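Local coordinates for protein carbohydrate kinase, pfkB family (Enterococcus faecalis, PDB 3KTN) that probably phosphorylates a sugar acid such as 2-keto-3-deoxygluconate, as a putative magnesium-binding kinase of the PfkB (ribokinase) family, at residues A6-P18 against E27-N39. Sequence-based numbering, arbitrary orientation.
Sequences AAFGEVMLRFTPP and EQLRMNFVGTGVN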
ATOM      1  N   ALA A   6     -18.439  25.771  19.190  1.00 44.81           N
ATOM      2  CA  ALA A   6     -19.236  24.808  18.448  1.00 41.04           C
ATOM      3  C   ALA A   6     -19.315  25.308  17.010  1.00 40.04           C
ATOM      4  O   ALA A   6     -19.056  26.480  16.734  1.00 37.87           O
ATOM      5  CB  ALA A   6     -20.640  24.704  19.041  1.00 40.67           C
ATOM      6  N   ALA A   7     -19.654  24.412  16.093  1.00 38.32           N
ATOM      7  CA  ALA A   7     -19.787  24.787  14.694  1.00 37.85           C
ATOM      8  C   ALA A   7     -20.981  24.053  14.128  1.00 36.40           C
ATOM      9  O   ALA A   7     -21.222  22.894  14.462  1.00 37.53           O
ATOM     10  CB  ALA A   7     -18.529  24.420  13.915  1.00 36.96           C
ATOM     11  N   PHE A   8     -21.741  24.739  13.287  1.00 34.65           N
ATOM     12  CA  PHE A   8     -22.907  24.145  12.654  1.00 33.99           C
ATOM     13  C   PHE A   8     -22.482  23.950  11.216  1.00 33.59           C
ATOM     14  O   PHE A   8     -22.236  24.924  10.503  1.00 33.01           O
ATOM     15  CB  PHE A   8     -24.107  25.096  12.718  1.00 32.85           C
ATOM     16  CG  PHE A   8     -25.325  24.578  12.010  1.00 32.02           C
ATOM     17  CD1 PHE A   8     -26.017  23.476  12.503  1.00 31.22           C
ATOM     18  CD2 PHE A   8     -25.769  25.176  10.838  1.00 33.19           C
ATOM     19  CE1 PHE A   8     -27.135  22.975  11.834  1.00 33.71           C
ATOM     20  CE2 PHE A   8     -26.887  24.682  10.161  1.00 34.02           C
ATOM     21  CZ  PHE A   8     -27.572  23.579  10.660  1.00 32.95           C
ATOM     22  N   GLY A   9     -22.387  22.699  10.783  1.00 34.59           N
ATOM     23  CA  GLY A   9     -21.946  22.471   9.427  1.00 34.38           C
ATOM     24  C   GLY A   9     -22.086  21.080   8.859  1.00 36.07           C
ATOM     25  O   GLY A   9     -22.791  20.218   9.384  1.00 34.98           O
ATOM     26  N   GLU A  10     -21.358  20.876   7.770  1.00 34.96           N
ATOM     27  CA  GLU A  10     -21.375  19.646   7.005  1.00 35.23           C
ATOM     28  C   GLU A  10     -20.118  18.780   7.108  1.00 33.84           C
ATOM     29  O   GLU A  10     -19.000  19.287   7.212  1.00 33.85           O
ATOM     30  CB  GLU A  10     -21.605  20.032   5.548  1.00 35.40           C
ATOM     31  CG  GLU A  10     -21.580  18.921   4.535  1.00 35.75           C
ATOM     32  CD  GLU A  10     -21.293  19.469   3.149  1.00 36.47           C
ATOM     33  OE1 GLU A  10     -21.934  19.024   2.173  1.00 36.69           O
ATOM     34  OE2 GLU A  10     -20.414  20.352   3.038  1.00 36.47           O
ATOM     35  N   VAL A  11     -20.326  17.467   7.087  1.00 33.14           N
ATOM     36  CA  VAL A  11     -19.232  16.500   7.105  1.00 31.37           C
ATOM     37  C   VAL A  11     -19.242  15.890   5.710  1.00 32.35           C
ATOM     38  O   VAL A  11     -20.297  15.492   5.218  1.00 31.63           O
ATOM     39  CB  VAL A  11     -19.463  15.343   8.096  1.00 30.54           C
ATOM     40  CG1 VAL A  11     -18.432  14.242   7.845  1.00 30.00           C
ATOM     41  CG2 VAL A  11     -19.352  15.839   9.528  1.00 29.96           C
HETATM   42  N   MSE A  12     -18.079  15.828   5.074  1.00 31.82           N
HETATM   43  CA  MSE A  12     -17.970  15.238   3.739  1.00 32.80           C
HETATM   44  C   MSE A  12     -16.862  14.189   3.689  1.00 29.88           C
HETATM   45  O   MSE A  12     -15.911  14.230   4.470  1.00 26.01           O
HETATM   46  CB  MSE A  12     -17.640  16.302   2.687  1.00 36.37           C
HETATM   47  CG  MSE A  12     -18.813  17.132   2.194  1.00 46.40           C
HETATM   48 SE   MSE A  12     -18.313  18.092   0.578  1.00 63.67          SE
HETATM   49  CE  MSE A  12     -18.960  16.846  -0.741  1.00 57.72           C
ATOM     50  N   LEU A  13     -16.996  13.264   2.748  1.00 28.32           N
ATOM     51  CA  LEU A  13     -15.996  12.232   2.528  1.00 29.74           C
ATOM     52  C   LEU A  13     -15.072  12.763   1.444  1.00 28.12           C
ATOM     53  O   LEU A  13     -15.546  13.246   0.423  1.00 25.38           O
ATOM     54  CB  LEU A  13     -16.638  10.949   1.993  1.00 30.18           C
ATOM     55  CG  LEU A  13     -17.277   9.881   2.876  1.00 33.84           C
ATOM     56  CD1 LEU A  13     -17.946  10.491   4.068  1.00 32.55           C
ATOM     57  CD2 LEU A  13     -18.267   9.087   2.029  1.00 31.81           C
ATOM     58  N   ARG A  14     -13.762  12.689   1.667  1.00 27.34           N
ATOM     59  CA  ARG A  14     -12.807  13.105   0.649  1.00 25.72           C
ATOM     60  C   ARG A  14     -12.032  11.868   0.227  1.00 24.97           C
ATOM     61  O   ARG A  14     -11.507  11.141   1.069  1.00 25.88           O
ATOM     62  CB  ARG A  14     -11.822  14.154   1.166  1.00 23.81           C
ATOM     63  CG  ARG A  14     -10.707  14.429   0.151  1.00 26.96           C
ATOM     64  CD  ARG A  14      -9.682  15.446   0.645  1.00 27.42           C
ATOM     65  NE  ARG A  14      -8.417  15.299  -0.072  1.00 24.89           N
ATOM     66  CZ  ARG A  14      -7.401  16.152   0.013  1.00 27.63           C
ATOM     67  NH1 ARG A  14      -7.498  17.229   0.782  1.00 25.07           N
ATOM     68  NH2 ARG A  14      -6.281  15.929  -0.669  1.00 26.49           N
ATOM     69  N   PHE A  15     -11.970  11.629  -1.078  1.00 24.81           N
ATOM     70  CA  PHE A  15     -11.249  10.482  -1.613  1.00 25.43           C
ATOM     71  C   PHE A  15     -10.034  11.013  -2.363  1.00 25.20           C
ATOM     72  O   PHE A  15     -10.162  11.850  -3.247  1.00 24.97           O
ATOM     73  CB  PHE A  15     -12.145   9.690  -2.566  1.00 24.84           C
ATOM     74  CG  PHE A  15     -13.329   9.057  -1.899  1.00 26.91           C
ATOM     75  CD1 PHE A  15     -13.163   7.982  -1.030  1.00 26.75           C
ATOM     76  CD2 PHE A  15     -14.613   9.532  -2.140  1.00 25.27           C
ATOM     77  CE1 PHE A  15     -14.261   7.383  -0.413  1.00 26.88           C
ATOM     78  CE2 PHE A  15     -15.719   8.939  -1.528  1.00 27.70           C
ATOM     79  CZ  PHE A  15     -15.539   7.861  -0.662  1.00 27.96           C
ATOM     80  N   THR A  16      -8.856  10.517  -2.019  1.00 24.46           N
ATOM     81  CA  THR A  16      -7.645  10.995  -2.665  1.00 24.03           C
ATOM     82  C   THR A  16      -6.726   9.852  -3.049  1.00 22.31           C
ATOM     83  O   THR A  16      -6.425   8.982  -2.220  1.00 24.26           O
ATOM     84  CB  THR A  16      -6.845  11.913  -1.718  1.00 27.14           C
ATOM     85  OG1 THR A  16      -7.726  12.878  -1.136  1.00 31.31           O
ATOM     86  CG2 THR A  16      -5.697  12.633  -2.473  1.00 25.05           C
ATOM     87  N   PRO A  17      -6.285   9.819  -4.313  1.00 21.68           N
ATOM     88  CA  PRO A  17      -5.375   8.743  -4.727  1.00 21.24           C
ATOM     89  C   PRO A  17      -4.033   9.087  -4.065  1.00 20.11           C
ATOM     90  O   PRO A  17      -3.767  10.249  -3.760  1.00 19.15           O
ATOM     91  CB  PRO A  17      -5.307   8.898  -6.249  1.00 20.23           C
ATOM     92  CG  PRO A  17      -6.588   9.629  -6.606  1.00 21.95           C
ATOM     93  CD  PRO A  17      -6.743  10.609  -5.472  1.00 21.04           C
ATOM     94  N   PRO A  18      -3.174   8.095  -3.825  1.00 21.71           N
ATOM     95  CA  PRO A  18      -1.903   8.461  -3.191  1.00 21.11           C
ATOM     96  C   PRO A  18      -0.947   9.262  -4.093  1.00 22.30           C
ATOM     97  O   PRO A  18      -1.139   9.356  -5.315  1.00 23.06           O
ATOM     98  CB  PRO A  18      -1.320   7.105  -2.762  1.00 24.25           C
ATOM     99  CG  PRO A  18      -1.942   6.128  -3.707  1.00 25.91           C
ATOM    100  CD  PRO A  18      -3.349   6.632  -3.893  1.00 24.47           C
ATOM    101  N   GLU A  27      -6.585   2.441  -8.649  1.00 26.07           N
ATOM    102  CA  GLU A  27      -7.850   2.161  -7.980  1.00 28.50           C
ATOM    103  C   GLU A  27      -7.711   2.492  -6.495  1.00 26.52           C
ATOM    104  O   GLU A  27      -8.697   2.498  -5.757  1.00 28.57           O
ATOM    105  CB  GLU A  27      -8.228   0.675  -8.141  1.00 31.23           C
ATOM    106  CG  GLU A  27      -7.425  -0.327  -7.261  1.00 34.32           C
ATOM    107  CD  GLU A  27      -5.965  -0.542  -7.701  1.00 39.18           C
ATOM    108  OE1 GLU A  27      -5.506   0.140  -8.652  1.00 33.85           O
ATOM    109  OE2 GLU A  27      -5.277  -1.405  -7.083  1.00 36.11           O
ATOM    110  N   GLN A  28      -6.476   2.757  -6.072  1.00 24.42           N
ATOM    111  CA  GLN A  28      -6.164   3.064  -4.679  1.00 24.47           C
ATOM    112  C   GLN A  28      -6.612   4.451  -4.225  1.00 22.93           C
ATOM    113  O   GLN A  28      -6.505   5.429  -4.963  1.00 20.56           O
ATOM    114  CB  GLN A  28      -4.653   2.953  -4.427  1.00 25.37           C
ATOM    115  CG  GLN A  28      -4.004   1.651  -4.831  1.00 28.61           C
ATOM    116  CD  GLN A  28      -2.506   1.671  -4.568  1.00 32.45           C
ATOM    117  OE1 GLN A  28      -2.076   1.706  -3.413  1.00 36.80           O
ATOM    118  NE2 GLN A  28      -1.705   1.661  -5.635  1.00 29.77           N
ATOM    119  N   LEU A  29      -7.077   4.530  -2.983  1.00 22.97           N
ATOM    120  CA  LEU A  29      -7.524   5.799  -2.416  1.00 22.73           C
ATOM    121  C   LEU A  29      -7.353   5.805  -0.911  1.00 22.15           C
ATOM    122  O   LEU A  29      -7.253   4.755  -0.281  1.00 21.66           O
ATOM    123  CB  LEU A  29      -9.014   6.035  -2.690  1.00 22.61           C
ATOM    124  CG  LEU A  29      -9.610   6.136  -4.098  1.00 26.84           C
ATOM    125  CD1 LEU A  29     -11.125   6.016  -3.970  1.00 23.92           C
ATOM    126  CD2 LEU A  29      -9.229   7.461  -4.770  1.00 20.00           C
ATOM    127  N   ARG A  30      -7.291   7.006  -0.355  1.00 21.01           N
ATOM    128  CA  ARG A  30      -7.272   7.194   1.083  1.00 23.74           C
ATOM    129  C   ARG A  30      -8.525   8.057   1.240  1.00 25.46           C
ATOM    130  O   ARG A  30      -8.713   9.022   0.496  1.00 24.26           O
ATOM    131  CB  ARG A  30      -6.055   7.981   1.574  1.00 21.28           C
ATOM    132  CG  ARG A  30      -4.773   7.165   1.749  1.00 27.31           C
ATOM    133  CD  ARG A  30      -3.720   7.929   2.599  1.00 25.96           C
ATOM    134  NE  ARG A  30      -3.149   9.092   1.921  1.00 28.54           N
ATOM    135  CZ  ARG A  30      -2.132   9.043   1.056  1.00 32.12           C
ATOM    136  NH1 ARG A  30      -1.557   7.882   0.746  1.00 32.39           N
ATOM    137  NH2 ARG A  30      -1.680  10.158   0.503  1.00 30.55           N
HETATM  138  N   MSE A  31      -9.397   7.693   2.167  1.00 26.48           N
HETATM  139  CA  MSE A  31     -10.610   8.464   2.406  1.00 29.88           C
HETATM  140  C   MSE A  31     -10.517   9.156   3.757  1.00 29.33           C
HETATM  141  O   MSE A  31      -9.940   8.620   4.694  1.00 29.57           O
HETATM  142  CB  MSE A  31     -11.836   7.547   2.410  1.00 33.87           C
HETATM  143  CG  MSE A  31     -13.127   8.243   2.842  1.00 44.15           C
HETATM  144 SE   MSE A  31     -14.605   7.000   3.171  1.00 64.24          SE
HETATM  145  CE  MSE A  31     -14.301   6.656   5.048  1.00 52.63           C
ATOM    146  N   ASN A  32     -11.076  10.353   3.857  1.00 29.40           N
ATOM    147  CA  ASN A  32     -11.075  11.054   5.128  1.00 28.95           C
ATOM    148  C   ASN A  32     -12.380  11.813   5.296  1.00 27.05           C
ATOM    149  O   ASN A  32     -13.073  12.098   4.315  1.00 24.13           O
ATOM    150  CB  ASN A  32      -9.888  12.024   5.225  1.00 33.33           C
ATOM    151  CG  ASN A  32      -8.548  11.306   5.169  1.00 39.69           C
ATOM    152  OD1 ASN A  32      -7.977  11.108   4.094  1.00 41.27           O
ATOM    153  ND2 ASN A  32      -8.060  10.878   6.328  1.00 39.37           N
ATOM    154  N   PHE A  33     -12.718  12.117   6.544  1.00 24.81           N
ATOM    155  CA  PHE A  33     -13.925  12.875   6.849  1.00 25.78           C
ATOM    156  C   PHE A  33     -13.462  14.301   7.047  1.00 26.89           C
ATOM    157  O   PHE A  33     -12.685  14.590   7.951  1.00 26.13           O
ATOM    158  CB  PHE A  33     -14.591  12.336   8.115  1.00 24.68           C
ATOM    159  CG  PHE A  33     -15.257  11.007   7.917  1.00 25.10           C
ATOM    160  CD1 PHE A  33     -16.559  10.932   7.437  1.00 23.56           C
ATOM    161  CD2 PHE A  33     -14.563   9.825   8.158  1.00 24.98           C
ATOM    162  CE1 PHE A  33     -17.163   9.695   7.201  1.00 24.60           C
ATOM    163  CE2 PHE A  33     -15.155   8.583   7.925  1.00 23.59           C
ATOM    164  CZ  PHE A  33     -16.457   8.519   7.446  1.00 23.68           C
ATOM    165  N   VAL A  34     -13.919  15.183   6.167  1.00 26.29           N
ATOM    166  CA  VAL A  34     -13.542  16.578   6.218  1.00 25.08           C
ATOM    167  C   VAL A  34     -14.793  17.453   6.091  1.00 27.08           C
ATOM    168  O   VAL A  34     -15.925  16.953   6.105  1.00 27.98           O
ATOM    169  CB  VAL A  34     -12.539  16.911   5.069  1.00 25.73           C
ATOM    170  CG1 VAL A  34     -11.284  16.040   5.199  1.00 22.96           C
ATOM    171  CG2 VAL A  34     -13.192  16.658   3.716  1.00 20.49           C
ATOM    172  N   GLY A  35     -14.565  18.757   5.967  1.00 27.05           N
ATOM    173  CA  GLY A  35     -15.633  19.728   5.848  1.00 28.13           C
ATOM    174  C   GLY A  35     -15.172  20.979   6.573  1.00 29.55           C
ATOM    175  O   GLY A  35     -14.329  20.885   7.468  1.00 30.62           O
ATOM    176  N   THR A  36     -15.694  22.143   6.188  1.00 28.70           N
ATOM    177  CA  THR A  36     -15.312  23.401   6.837  1.00 29.86           C
ATOM    178  C   THR A  36     -15.398  23.308   8.359  1.00 29.40           C
ATOM    179  O   THR A  36     -14.441  23.638   9.053  1.00 31.36           O
ATOM    180  CB  THR A  36     -16.201  24.576   6.359  1.00 31.44           C
ATOM    181  OG1 THR A  36     -15.832  24.925   5.022  1.00 29.83           O
ATOM    182  CG2 THR A  36     -16.030  25.806   7.260  1.00 33.52           C
ATOM    183  N   GLY A  37     -16.535  22.849   8.870  1.00 28.96           N
ATOM    184  CA  GLY A  37     -16.703  22.722  10.311  1.00 30.07           C
ATOM    185  C   GLY A  37     -15.757  21.710  10.946  1.00 30.44           C
ATOM    186  O   GLY A  37     -15.302  21.895  12.076  1.00 30.64           O
ATOM    187  N   VAL A  38     -15.458  20.635  10.228  1.00 29.98           N
ATOM    188  CA  VAL A  38     -14.553  19.610  10.745  1.00 28.36           C
ATOM    189  C   VAL A  38     -13.134  20.158  10.805  1.00 27.81           C
ATOM    190  O   VAL A  38     -12.464  20.045  11.833  1.00 28.17           O
ATOM    191  CB  VAL A  38     -14.585  18.342   9.856  1.00 28.41           C
ATOM    192  CG1 VAL A  38     -13.683  17.253  10.440  1.00 26.42           C
ATOM    193  CG2 VAL A  38     -16.019  17.841   9.747  1.00 27.34           C
ATOM    194  N   ASN A  39     -12.690  20.777   9.713  1.00 27.10           N
ATOM    195  CA  ASN A  39     -11.335  21.332   9.647  1.00 27.59           C
ATOM    196  C   ASN A  39     -11.125  22.376  10.727  1.00 27.78           C
ATOM    197  O   ASN A  39     -10.091  22.394  11.409  1.00 25.75           O
ATOM    198  CB  ASN A  39     -11.066  21.980   8.279  1.00 25.34           C
ATOM    199  CG  ASN A  39     -11.349  21.042   7.118  1.00 27.90           C
ATOM    200  OD1 ASN A  39     -11.401  19.820   7.288  1.00 28.90           O
ATOM    201  ND2 ASN A  39     -11.519  21.607   5.927  1.00 25.79           N
TER
HETATM  202  O   HOH W   1     -18.783  22.114   7.103  1.00 29.92           O
HETATM  203  O   HOH W   2     -18.174  21.818   4.449  1.00 33.72           O
HETATM  204  O   HOH W   3      -8.681  11.845   1.482  1.00 31.79           O
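Gly35, at the N-cap position of helix 36-46, packs its CA 3.7 Å from Glu10 O and leaves no room there for a side chain. Two waters join Glu10 to the start of the helix: one donates to Glu10 O and accepts from Gly37 N (3.0 Å), the other links Glu10 OE2 to Thr36 N, while OE1 of the same carboxylate forms a salt bridge with Arg108. Beyond this junction strands 12-16 and 28-34 form an antiparallel ladder, in which Met12, Arg14 and Thr16 make paired backbone hydrogen bonds with Val34, Asn32 and Arg30. This hairpin belongs to the small four-stranded sheet that, as in ribokinase and its relatives, probably forms the lid over the substrate site, and the sheet runs on into a second subunit through Leu29. On one face, selenomethionine Met31 has CG anti to its N (chi1 172°), which lays its chain alongside Phe15, SE 3.6 Å from CE1 in an oblique Met-aromatic contact. Leu13 CD1 presses on Phe33 CE1 at 3.3 Å, while Val11 CG1 meets the edge of that ring. On the other face, the extended Arg14 donates from NE to Thr16 OG1 (2.7 Å), and its terminal nitrogens form salt bridges with Asp316 and the magnesium-site residue Asp274.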